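Putative hydrolase (Shewanella frigidimarina, PDB 3LHO) probably acts as an iron-dependent dioxygenase of the 2-oxoadipate dioxygenase/decarboxylase family, holding nickel at its metal site in this crystal. Local coordinates at residues F129-Y143 / A154-F166. Residues are numbered along the deposited sequence; the frame is centred on the assembly and turned at random.
With NI (nickel (II) ion), chain B.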
loop_
_atom_site.group_PDB
_atom_site.type_symbol
_atom_site.label_atom_id
_atom_site.label_comp_id
_atom_site.label_asym_id
_atom_site.label_seq_id
_atom_site.Cartn_x
_atom_site.Cartn_y
_atom_site.Cartn_z
ATOM N N PHE A 129 -1.902 11.266 -9.989
ATOM C CA PHE A 129 -2.678 11.385 -8.756
ATOM C C PHE A 129 -2.331 10.338 -7.685
ATOM O O PHE A 129 -2.228 10.675 -6.498
ATOM C CB PHE A 129 -4.192 11.391 -8.995
ATOM C CG PHE A 129 -4.999 11.473 -7.675
ATOM C CD1 PHE A 129 -4.900 12.612 -6.875
ATOM C CD2 PHE A 129 -5.747 10.409 -7.217
ATOM C CE1 PHE A 129 -5.542 12.720 -5.714
ATOM C CE2 PHE A 129 -6.420 10.503 -6.040
ATOM C CZ PHE A 129 -6.316 11.639 -5.257
ATOM N N ILE A 130 -2.155 9.075 -8.055
ATOM C CA ILE A 130 -1.943 8.059 -7.018
ATOM C C ILE A 130 -0.523 8.139 -6.385
ATOM O O ILE A 130 -0.247 7.485 -5.409
ATOM C CB ILE A 130 -2.270 6.629 -7.517
ATOM C CG1 ILE A 130 -1.262 6.171 -8.548
ATOM C CG2 ILE A 130 -3.785 6.493 -8.035
ATOM C CD1 ILE A 130 -1.390 4.657 -8.870
ATOM N N TYR A 131 0.369 8.940 -6.972
ATOM C CA TYR A 131 1.669 9.244 -6.353
ATOM C C TYR A 131 1.924 10.753 -6.221
ATOM O O TYR A 131 3.077 11.202 -6.266
ATOM C CB TYR A 131 2.826 8.537 -7.081
ATOM C CG TYR A 131 2.896 8.793 -8.589
ATOM C CD1 TYR A 131 2.140 8.009 -9.480
ATOM C CD2 TYR A 131 3.683 9.844 -9.114
ATOM C CE1 TYR A 131 2.158 8.240 -10.823
ATOM C CE2 TYR A 131 3.711 10.091 -10.508
ATOM C CZ TYR A 131 2.944 9.250 -11.346
ATOM O OH TYR A 131 2.930 9.434 -12.690
ATOM N N SER A 132 0.842 11.519 -6.041
ATOM C CA SER A 132 0.894 13.010 -6.038
ATOM C C SER A 132 1.268 13.541 -4.627
ATOM O O SER A 132 1.574 14.707 -4.444
ATOM C CB SER A 132 -0.492 13.608 -6.459
ATOM O OG SER A 132 -1.570 13.125 -5.600
ATOM N N GLY A 133 1.164 12.706 -3.606
ATOM C CA GLY A 133 1.513 13.135 -2.225
ATOM C C GLY A 133 0.436 13.942 -1.525
ATOM O O GLY A 133 -0.793 13.715 -1.697
ATOM N N ARG A 134 0.908 14.862 -0.696
ATOM C CA ARG A 134 0.040 15.664 0.118
ATOM C C ARG A 134 -0.485 16.839 -0.650
ATOM O O ARG A 134 0.285 17.559 -1.235
ATOM C CB ARG A 134 0.797 16.209 1.345
ATOM C CG ARG A 134 0.378 15.530 2.620
ATOM C CD ARG A 134 0.749 16.327 3.842
ATOM N NE ARG A 134 2.152 16.754 3.850
ATOM C CZ ARG A 134 2.561 18.004 4.023
ATOM N NH1 ARG A 134 1.683 18.997 4.204
ATOM N NH2 ARG A 134 3.866 18.268 4.005
ATOM N N HIS A 135 -1.773 17.089 -0.548
ATOM C CA HIS A 135 -2.385 18.243 -1.203
ATOM C C HIS A 135 -2.824 19.329 -0.191
ATOM O O HIS A 135 -3.428 20.336 -0.583
ATOM C CB HIS A 135 -3.603 17.796 -1.997
ATOM C CG HIS A 135 -3.290 16.902 -3.163
ATOM N ND1 HIS A 135 -3.437 17.305 -4.477
ATOM C CD2 HIS A 135 -2.888 15.607 -3.209
ATOM C CE1 HIS A 135 -3.121 16.300 -5.281
ATOM N NE2 HIS A 135 -2.778 15.259 -4.537
ATOM N N TRP A 136 -2.532 19.109 1.096
ATOM C CA TRP A 136 -3.078 19.911 2.187
ATOM C C TRP A 136 -1.968 20.309 3.150
ATOM O O TRP A 136 -0.980 19.610 3.274
ATOM C CB TRP A 136 -4.177 19.128 2.952
ATOM C CG TRP A 136 -3.761 17.747 3.226
ATOM C CD1 TRP A 136 -2.983 17.321 4.270
ATOM C CD2 TRP A 136 -4.050 16.592 2.436
ATOM N NE1 TRP A 136 -2.760 15.974 4.174
ATOM C CE2 TRP A 136 -3.399 15.493 3.059
ATOM C CE3 TRP A 136 -4.786 16.371 1.257
ATOM C CZ2 TRP A 136 -3.476 14.201 2.557
ATOM C CZ3 TRP A 136 -4.848 15.100 0.748
ATOM C CH2 TRP A 136 -4.204 14.014 1.412
ATOM N N ASP A 137 -2.122 21.485 3.741
ATOM C CA ASP A 137 -1.411 21.871 4.969
ATOM C C ASP A 137 -1.996 21.097 6.142
ATOM O O ASP A 137 -3.211 20.910 6.242
ATOM C CB ASP A 137 -1.600 23.343 5.262
ATOM C CG ASP A 137 -0.917 24.202 4.246
ATOM O OD1 ASP A 137 0.182 23.804 3.820
ATOM O OD2 ASP A 137 -1.492 25.227 3.849
ATOM N N VAL A 138 -1.129 20.653 7.030
ATOM C CA VAL A 138 -1.592 19.973 8.228
ATOM C C VAL A 138 -0.618 20.274 9.363
ATOM O O VAL A 138 0.606 20.355 9.144
ATOM C CB VAL A 138 -1.775 18.465 7.956
ATOM C CG1 VAL A 138 -0.539 17.841 7.331
ATOM C CG2 VAL A 138 -2.223 17.725 9.226
ATOM N N ASP A 139 -1.166 20.460 10.560
ATOM C CA ASP A 139 -0.333 20.759 11.746
ATOM C C ASP A 139 -0.192 19.532 12.662
ATOM O O ASP A 139 -0.876 18.515 12.483
ATOM C CB ASP A 139 -0.834 21.990 12.538
ATOM C CG ASP A 139 -2.222 21.810 13.158
ATOM O OD1 ASP A 139 -2.788 20.698 13.204
ATOM O OD2 ASP A 139 -2.764 22.846 13.574
ATOM N N LYS A 140 0.683 19.649 13.652
ATOM C CA LYS A 140 1.033 18.508 14.494
ATOM C C LYS A 140 -0.145 18.060 15.326
ATOM O O LYS A 140 -0.345 16.859 15.491
ATOM C CB LYS A 140 2.240 18.839 15.392
ATOM C CG LYS A 140 3.534 19.081 14.592
ATOM C CD LYS A 140 4.772 19.218 15.484
ATOM C CE LYS A 140 4.860 20.533 16.142
ATOM N NZ LYS A 140 6.017 20.545 17.120
ATOM N N ALA A 141 -0.936 19.011 15.835
ATOM C CA ALA A 141 -2.070 18.681 16.709
ATOM C C ALA A 141 -3.120 17.911 15.934
ATOM O O ALA A 141 -3.775 16.998 16.493
ATOM C CB ALA A 141 -2.698 19.972 17.324
ATOM N N THR A 142 -3.290 18.270 14.666
ATOM C CA THR A 142 -4.233 17.543 13.773
ATOM C C THR A 142 -3.767 16.118 13.531
ATOM O O THR A 142 -4.542 15.165 13.678
ATOM C CB THR A 142 -4.458 18.300 12.456
ATOM O OG1 THR A 142 -5.070 19.562 12.744
ATOM C CG2 THR A 142 -5.390 17.510 11.517
ATOM N N TYR A 143 -2.489 15.967 13.180
ATOM C CA TYR A 143 -1.879 14.665 13.065
ATOM C C TYR A 143 -2.086 13.819 14.306
ATOM O O TYR A 143 -2.493 12.670 14.187
ATOM C CB TYR A 143 -0.395 14.786 12.757
ATOM C CG TYR A 143 0.310 13.475 12.684
ATOM C CD1 TYR A 143 0.139 12.637 11.599
ATOM C CD2 TYR A 143 1.197 13.073 13.681
ATOM C CE1 TYR A 143 0.826 11.403 11.510
ATOM C CE2 TYR A 143 1.871 11.825 13.607
ATOM C CZ TYR A 143 1.685 11.004 12.505
ATOM O OH TYR A 143 2.331 9.775 12.419
ATOM N N ALA A 154 -4.010 8.846 10.142
ATOM C CA ALA A 154 -2.815 9.711 10.366
ATOM C C ALA A 154 -1.763 9.577 9.257
ATOM O O ALA A 154 -1.184 10.587 8.752
ATOM C CB ALA A 154 -2.192 9.386 11.748
ATOM N N TRP A 155 -1.560 8.338 8.814
ATOM C CA TRP A 155 -0.653 8.027 7.736
ATOM C C TRP A 155 -1.066 8.751 6.477
ATOM O O TRP A 155 -0.244 9.393 5.847
ATOM C CB TRP A 155 -0.568 6.509 7.470
ATOM C CG TRP A 155 0.531 6.132 6.533
ATOM C CD1 TRP A 155 1.814 5.758 6.872
ATOM C CD2 TRP A 155 0.463 6.083 5.092
ATOM N NE1 TRP A 155 2.541 5.497 5.734
ATOM C CE2 TRP A 155 1.729 5.665 4.630
ATOM C CE3 TRP A 155 -0.574 6.301 4.150
ATOM C CZ2 TRP A 155 2.012 5.508 3.264
ATOM C CZ3 TRP A 155 -0.305 6.137 2.808
ATOM C CH2 TRP A 155 0.981 5.728 2.369
ATOM N N VAL A 156 -2.337 8.647 6.118
ATOM C CA VAL A 156 -2.814 9.335 4.916
ATOM C C VAL A 156 -2.685 10.844 5.094
ATOM O O VAL A 156 -2.212 11.530 4.184
ATOM C CB VAL A 156 -4.259 8.975 4.544
ATOM C CG1 VAL A 156 -4.667 9.825 3.352
ATOM C CG2 VAL A 156 -4.389 7.520 4.197
ATOM N N ALA A 157 -3.014 11.358 6.292
ATOM C CA ALA A 157 -2.857 12.798 6.558
ATOM C C ALA A 157 -1.396 13.248 6.407
ATOM O O ALA A 157 -1.115 14.345 5.830
ATOM C CB ALA A 157 -3.416 13.156 7.962
ATOM N N ALA A 158 -0.454 12.424 6.877
ATOM C CA ALA A 158 0.991 12.796 6.835
ATOM C C ALA A 158 1.625 12.678 5.452
ATOM O O ALA A 158 2.482 13.503 5.081
ATOM C CB ALA A 158 1.828 11.993 7.872
ATOM N N LEU A 159 1.260 11.653 4.697
ATOM C CA LEU A 159 2.006 11.335 3.442
ATOM C C LEU A 159 1.201 11.500 2.143
ATOM O O LEU A 159 1.776 11.633 1.051
ATOM C CB LEU A 159 2.589 9.919 3.558
ATOM C CG LEU A 159 3.771 9.851 4.558
ATOM C CD1 LEU A 159 4.066 8.435 4.910
ATOM C CD2 LEU A 159 5.027 10.538 4.011
ATOM N N GLY A 160 -0.113 11.543 2.277
ATOM C CA GLY A 160 -1.006 11.746 1.155
ATOM C C GLY A 160 -1.128 10.546 0.221
ATOM O O GLY A 160 -1.202 9.382 0.660
ATOM N N TYR A 161 -1.223 10.848 -1.066
ATOM C CA TYR A 161 -1.515 9.864 -2.096
ATOM C C TYR A 161 -0.229 9.343 -2.690
ATOM O O TYR A 161 0.367 9.970 -3.563
ATOM C CB TYR A 161 -2.492 10.432 -3.153
ATOM C CG TYR A 161 -3.850 10.560 -2.526
ATOM C CD1 TYR A 161 -4.577 9.440 -2.223
ATOM C CD2 TYR A 161 -4.336 11.792 -2.083
ATOM C CE1 TYR A 161 -5.771 9.524 -1.608
ATOM C CE2 TYR A 161 -5.556 11.868 -1.388
ATOM C CZ TYR A 161 -6.255 10.751 -1.189
ATOM O OH TYR A 161 -7.442 10.828 -0.490
ATOM N N ARG A 162 0.216 8.215 -2.169
ATOM C CA ARG A 162 1.476 7.561 -2.546
ATOM C C ARG A 162 1.301 6.081 -2.206
ATOM O O ARG A 162 0.413 5.724 -1.415
ATOM C CB ARG A 162 2.701 8.128 -1.788
ATOM C CG ARG A 162 2.807 9.608 -1.730
ATOM C CD ARG A 162 3.959 10.093 -0.887
ATOM N NE ARG A 162 5.255 9.882 -1.531
ATOM C CZ ARG A 162 6.415 10.392 -1.111
ATOM N NH1 ARG A 162 6.482 11.187 -0.053
ATOM N NH2 ARG A 162 7.538 10.082 -1.756
ATOM N N ALA A 163 2.072 5.186 -2.813
ATOM C CA ALA A 163 1.879 3.721 -2.472
ATOM C C ALA A 163 2.157 3.515 -1.007
ATOM O O ALA A 163 3.130 4.046 -0.478
ATOM C CB ALA A 163 2.803 2.807 -3.326
ATOM N N ASN A 164 1.290 2.764 -0.319
ATOM C CA ASN A 164 1.570 2.383 1.048
ATOM C C ASN A 164 2.598 1.264 1.097
ATOM O O ASN A 164 3.477 1.278 1.951
ATOM C CB ASN A 164 0.304 1.941 1.780
ATOM C CG ASN A 164 0.583 1.449 3.232
ATOM O OD1 ASN A 164 0.695 0.256 3.469
ATOM N ND2 ASN A 164 0.709 2.378 4.186
ATOM N N HIS A 165 2.483 0.303 0.179
ATOM C CA HIS A 165 3.558 -0.708 -0.008
ATOM C C HIS A 165 3.469 -1.413 -1.344
ATOM O O HIS A 165 2.404 -1.443 -1.975
ATOM C CB HIS A 165 3.604 -1.735 1.150
ATOM C CG HIS A 165 2.356 -2.537 1.336
ATOM N ND1 HIS A 165 1.322 -2.143 2.159
ATOM C CD2 HIS A 165 2.026 -3.777 0.893
ATOM C CE1 HIS A 165 0.383 -3.066 2.165
ATOM N NE2 HIS A 165 0.775 -4.072 1.389
ATOM N N PHE A 166 4.623 -1.917 -1.787
ATOM C CA PHE A 166 4.715 -2.983 -2.781
ATOM C C PHE A 166 4.981 -4.298 -2.075
ATOM O O PHE A 166 5.656 -4.311 -1.039
ATOM C CB PHE A 166 5.864 -2.724 -3.703
ATOM C CG PHE A 166 5.554 -1.725 -4.737
ATOM C CD1 PHE A 166 5.367 -0.396 -4.390
ATOM C CD2 PHE A 166 5.468 -2.104 -6.080
ATOM C CE1 PHE A 166 5.091 0.556 -5.375
ATOM C CE2 PHE A 166 5.233 -1.133 -7.067
ATOM C CZ PHE A 166 4.985 0.163 -6.697
HETATM NI NI NI B . -0.128 -5.993 1.492
HETATM O O HOH W 1 4.274 14.432 3.518
HETATM O O HOH W 2 -0.488 -5.891 3.879
HETATM O O HOH W 3 -1.230 -7.604 2.070
HETATM O O HOH W 4 -2.333 -5.372 1.613
#
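Gly133 and Tyr161 pair through two backbone hydrogen bonds, Gly133 N to Tyr161 O (2.9 Å) and Tyr161 N to Gly133 O (3.0 Å), an isolated antiparallel bridge. A classic beta bulge sets Ser132 and Gly133 together opposite Tyr161. Beside it, Gly160 leaves helix 151-159 with positive phi, where a side chain would clash with Gly133 O and Arg134 N. Trp136 NE1 donates to Ala157 O near the helix end (2.8 Å, 174° at the hydrogen), in the indole plane and on a carbonyl lone pair. Water 1 joins Arg134 NE to Ala158 O, and Arg134 CG lies over one indole face, toward its rim. The aromatic packing centres on Tyr161: Phe129 CZ sits 3.7 Å above the middle of one ring face, the planes 34° apart, while Trp136 CH2 meets Tyr161 CE2 at 3.8 Å, the two side chains crossing at about a right angle. Tyr143, its CG turned away from the backbone N (chi1 177°), lays CE1 against the methyls of Ala154 (CB at 3.6 Å) and Ala158. Replacing Trp136 with leucine would probably leave Ala157 O without its indole donor and open a gap beside Tyr161 CE2. Within 129-143, Ser132 OG donates to Phe129 O and accepts from His135 NE2; outside the pair, Tyr161 OH bonds Thr46, and Arg162 is salt-bridged to Asp16. The chain then enters the strand where His165, with His41 and Glu235, binds nickel. One straight indole bond and one water bridge to carbonyls near the helix end, combined with buried rings, thus tie residues 129-138 to the turn that leads into a metal-binding strand.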